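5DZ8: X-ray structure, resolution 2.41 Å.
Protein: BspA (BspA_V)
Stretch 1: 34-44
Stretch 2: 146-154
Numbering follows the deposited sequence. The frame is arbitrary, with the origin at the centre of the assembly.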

# COMPACT_ATOMS: atom_id res chain seq x y z
N SER A 34 0.36 19.16 -25.45
CA SER A 34 1.32 18.11 -25.21
C SER A 34 2.01 18.32 -23.90
O SER A 34 2.36 19.48 -23.54
CB SER A 34 2.38 18.07 -26.31
OG SER A 34 1.77 17.65 -27.49
N PHE A 35 2.21 17.23 -23.17
CA PHE A 35 2.91 17.34 -21.93
C PHE A 35 3.70 16.13 -21.57
O PHE A 35 3.43 15.03 -22.02
CB PHE A 35 1.95 17.70 -20.78
CG PHE A 35 1.01 16.58 -20.38
CD1 PHE A 35 1.42 15.57 -19.54
CD2 PHE A 35 -0.32 16.52 -20.89
CE1 PHE A 35 0.54 14.54 -19.18
CE2 PHE A 35 -1.19 15.51 -20.51
CZ PHE A 35 -0.77 14.51 -19.67
N GLU A 36 4.58 16.35 -20.62
CA GLU A 36 5.43 15.35 -20.09
C GLU A 36 5.85 15.73 -18.66
O GLU A 36 6.53 16.75 -18.43
CB GLU A 36 6.64 15.26 -21.00
CG GLU A 36 7.77 14.46 -20.45
CD GLU A 36 9.00 14.49 -21.33
OE1 GLU A 36 8.83 14.56 -22.58
OE2 GLU A 36 10.12 14.46 -20.75
N PHE A 37 5.43 14.89 -17.72
CA PHE A 37 5.94 14.88 -16.34
C PHE A 37 7.15 13.97 -16.16
O PHE A 37 7.11 12.85 -16.57
CB PHE A 37 4.86 14.36 -15.40
CG PHE A 37 3.73 15.32 -15.21
CD1 PHE A 37 3.89 16.43 -14.40
CD2 PHE A 37 2.53 15.14 -15.87
CE1 PHE A 37 2.85 17.32 -14.24
CE2 PHE A 37 1.47 16.01 -15.67
CZ PHE A 37 1.63 17.09 -14.85
N ASN A 38 8.17 14.46 -15.49
CA ASN A 38 9.36 13.64 -15.13
C ASN A 38 9.45 13.58 -13.62
O ASN A 38 9.31 14.57 -13.00
CB ASN A 38 10.59 14.31 -15.73
CG ASN A 38 10.68 14.05 -17.23
OD1 ASN A 38 10.98 12.93 -17.65
ND2 ASN A 38 10.37 15.04 -18.05
N HIS A 39 9.65 12.42 -13.03
CA HIS A 39 9.92 12.34 -11.60
C HIS A 39 11.16 11.47 -11.24
O HIS A 39 11.40 10.41 -11.83
CB HIS A 39 8.68 11.88 -10.84
CG HIS A 39 8.37 10.41 -10.93
ND1 HIS A 39 7.39 9.90 -11.76
CD2 HIS A 39 8.87 9.34 -10.25
CE1 HIS A 39 7.30 8.59 -11.59
NE2 HIS A 39 8.19 8.23 -10.69
N ASP A 40 11.93 11.95 -10.26
CA ASP A 40 13.05 11.21 -9.65
C ASP A 40 12.52 10.26 -8.60
O ASP A 40 11.76 10.66 -7.74
CB ASP A 40 14.00 12.19 -8.95
CG ASP A 40 14.98 12.83 -9.88
OD1 ASP A 40 14.69 12.91 -11.10
OD2 ASP A 40 16.06 13.26 -9.40
N MSE A 41 12.93 9.00 -8.66
CA MSE A 41 12.56 8.01 -7.66
C MSE A 41 13.71 7.76 -6.69
O MSE A 41 14.81 7.40 -7.13
CB MSE A 41 12.21 6.72 -8.39
CG MSE A 41 11.43 5.75 -7.49
SE MSE A 41 9.62 6.47 -7.21
CE MSE A 41 8.99 5.64 -8.88
N ILE A 42 13.42 7.94 -5.39
CA ILE A 42 14.37 7.99 -4.26
C ILE A 42 14.14 6.77 -3.37
O ILE A 42 13.00 6.47 -3.06
CB ILE A 42 14.10 9.26 -3.38
CG1 ILE A 42 14.08 10.55 -4.21
CG2 ILE A 42 15.13 9.41 -2.26
CD1 ILE A 42 15.36 10.83 -4.98
N ASP A 43 15.20 6.12 -2.88
CA ASP A 43 15.09 4.84 -2.16
C ASP A 43 15.34 4.66 -0.61
O ASP A 43 15.50 3.52 -0.18
CB ASP A 43 15.96 3.81 -2.91
CG ASP A 43 17.44 3.88 -2.53
OD1 ASP A 43 17.87 4.93 -2.00
OD2 ASP A 43 18.18 2.88 -2.76
N GLY A 44 15.43 5.68 0.25
CA GLY A 44 15.73 7.07 -0.03
C GLY A 44 17.10 7.43 0.54
O GLY A 44 17.22 8.30 1.38
N VAL A 146 -7.57 17.22 -13.77
CA VAL A 146 -7.97 16.44 -14.96
C VAL A 146 -7.70 14.96 -14.78
O VAL A 146 -8.28 14.16 -15.50
CB VAL A 146 -7.37 17.01 -16.28
CG1 VAL A 146 -7.87 18.44 -16.49
CG2 VAL A 146 -5.84 17.06 -16.21
N PHE A 147 -6.78 14.59 -13.88
CA PHE A 147 -6.65 13.20 -13.44
C PHE A 147 -5.90 13.14 -12.17
O PHE A 147 -5.44 14.18 -11.70
CB PHE A 147 -6.03 12.30 -14.53
CG PHE A 147 -4.65 12.72 -15.01
CD1 PHE A 147 -3.52 12.32 -14.36
CD2 PHE A 147 -4.50 13.44 -16.16
CE1 PHE A 147 -2.28 12.66 -14.83
CE2 PHE A 147 -3.27 13.81 -16.64
CZ PHE A 147 -2.15 13.45 -15.96
N LYS A 148 -5.79 11.95 -11.56
CA LYS A 148 -5.05 11.81 -10.31
C LYS A 148 -3.93 10.88 -10.52
O LYS A 148 -4.01 10.09 -11.41
CB LYS A 148 -5.91 11.23 -9.19
CG LYS A 148 -7.05 12.10 -8.76
CD LYS A 148 -7.67 11.55 -7.48
CE LYS A 148 -9.10 12.00 -7.29
NZ LYS A 148 -9.15 13.40 -6.86
N ILE A 149 -2.93 10.97 -9.64
CA ILE A 149 -1.71 10.16 -9.68
C ILE A 149 -1.34 9.64 -8.30
O ILE A 149 -1.41 10.41 -7.33
CB ILE A 149 -0.50 10.96 -10.16
CG1 ILE A 149 -0.71 11.48 -11.58
CG2 ILE A 149 0.74 10.07 -10.22
CD1 ILE A 149 0.11 12.72 -11.88
N HIS A 150 -0.95 8.36 -8.23
CA HIS A 150 -0.43 7.73 -7.02
C HIS A 150 0.97 7.21 -7.30
O HIS A 150 1.22 6.49 -8.26
CB HIS A 150 -1.30 6.57 -6.49
CG HIS A 150 -2.70 6.95 -6.12
ND1 HIS A 150 -3.69 6.00 -5.90
CD2 HIS A 150 -3.29 8.15 -5.96
CE1 HIS A 150 -4.83 6.62 -5.62
NE2 HIS A 150 -4.61 7.92 -5.63
N ASP A 151 1.91 7.56 -6.46
CA ASP A 151 3.25 7.06 -6.61
C ASP A 151 3.72 6.67 -5.23
O ASP A 151 4.25 7.51 -4.49
CB ASP A 151 4.12 8.13 -7.24
CG ASP A 151 5.52 7.65 -7.51
OD1 ASP A 151 5.70 6.47 -8.00
OD2 ASP A 151 6.42 8.48 -7.25
N ASP A 152 3.51 5.40 -4.90
CA ASP A 152 3.56 4.91 -3.54
C ASP A 152 4.70 3.92 -3.33
O ASP A 152 5.06 3.16 -4.25
CB ASP A 152 2.19 4.27 -3.24
CG ASP A 152 1.07 5.32 -3.22
OD1 ASP A 152 1.40 6.54 -3.31
OD2 ASP A 152 -0.14 4.97 -3.14
N TRP A 153 5.29 3.97 -2.14
CA TRP A 153 6.21 2.93 -1.63
C TRP A 153 5.42 1.93 -0.75
O TRP A 153 4.76 2.34 0.19
CB TRP A 153 7.36 3.55 -0.80
CG TRP A 153 8.52 4.04 -1.62
CD1 TRP A 153 8.84 5.35 -1.88
CD2 TRP A 153 9.50 3.24 -2.32
NE1 TRP A 153 9.96 5.41 -2.69
CE2 TRP A 153 10.38 4.13 -2.96
CE3 TRP A 153 9.70 1.87 -2.46
CZ2 TRP A 153 11.46 3.69 -3.70
CZ3 TRP A 153 10.78 1.43 -3.21
CH2 TRP A 153 11.64 2.33 -3.82
N VAL A 154 5.50 0.64 -1.06
CA VAL A 154 4.79 -0.41 -0.32
C VAL A 154 5.79 -1.33 0.36
O VAL A 154 6.67 -1.86 -0.28
CB VAL A 154 3.90 -1.22 -1.25
CG1 VAL A 154 3.19 -2.33 -0.49
CG2 VAL A 154 2.90 -0.28 -1.92

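Two strands that run in the same direction need not be hydrogen-bonded neighbours to make contact; at a separation too large for backbone hydrogen bonding, side chains must bridge most of the gap, and where the backbone takes part, it is a side chain from the other stretch that reaches it. The pair formed by residues 34-44 and 146-154 of BspA illustrates the principle. The axes of strands 34-42 and 146-154 lie 11° from parallel and come no closer than 10.0 Å, and the contact between the stretches buries 337 Å² counted over both sides. With so much space between the backbones, the alternation of a β-strand becomes decisive: along the second strand it is Phe147, Ile149, Asp151 and Trp153 that point toward the first, while the residues between them make no contact with it.

Val146 opens the second stretch without touching the first. Contact begins at Phe147, whose ring meets two others. Phe35 CZ approaches Phe147 CE2 at 4.0 Å, lying at the edge of the Phe147 ring and near its plane, whereas Phe37 CE2 stands 4.4 Å from Phe147 CZ in an oblique arrangement. Both are apolar contacts between buried aromatic residues, and neither has the geometry of a face-to-face stack. Phe35 and Phe37 can both reach the same partner because they are two residues apart on their strand and both point toward the second stretch. Lys148 is out of reach, and Ile149, although directed toward the first strand, stops short: its nearest approach is Ile149 CD1 to Phe37 CE2, 5.2 Å, so it loses some exposed surface without making a close contact.

After His150, also out of reach, the character of the contact changes at Asp151. Here a carboxylate replaces the aromatic ring, and in its t rotamer it approaches two neighbours of different kinds. Asp151 OD2 lies over one face of the His39 imidazole, 3.9 Å from His39 NE2, a position that explains why closeness alone does not amount to a hydrogen bond: an imidazole nitrogen directs its N-H or its lone pair in the plane of the ring, not above it. Asp151 OD1 is 3.5 Å from CE of Met41, a selenomethionine in this structure. The CA-to-CB bond of Met41 points sideways, but the end of its side chain comes nearer to the second strand, bringing the methyl group to the carboxylate.

Asp152 points away, and Trp153 then supplies the most extensively covered surface of either stretch, 69 Å². Its indole meets three consecutive residues. Met41 CG packs 4.3 Å from Trp153 CZ2, while Met41 SE lies 5.3 Å from the centroid of the Trp153 five-membered ring, 44° off its normal, an oblique approach. Asp43 CA is 4.1 Å from Trp153 CZ2. Between these residues in sequence, Ile42 contributes its backbone: Trp153 NE1 donates to Ile42 O at 3.2 Å, with an angle of 121° at the hydrogen. So bent a bond is weak, yet it is the sole hydrogen bond across the contact. Val154 again falls out of reach, completing the alternation.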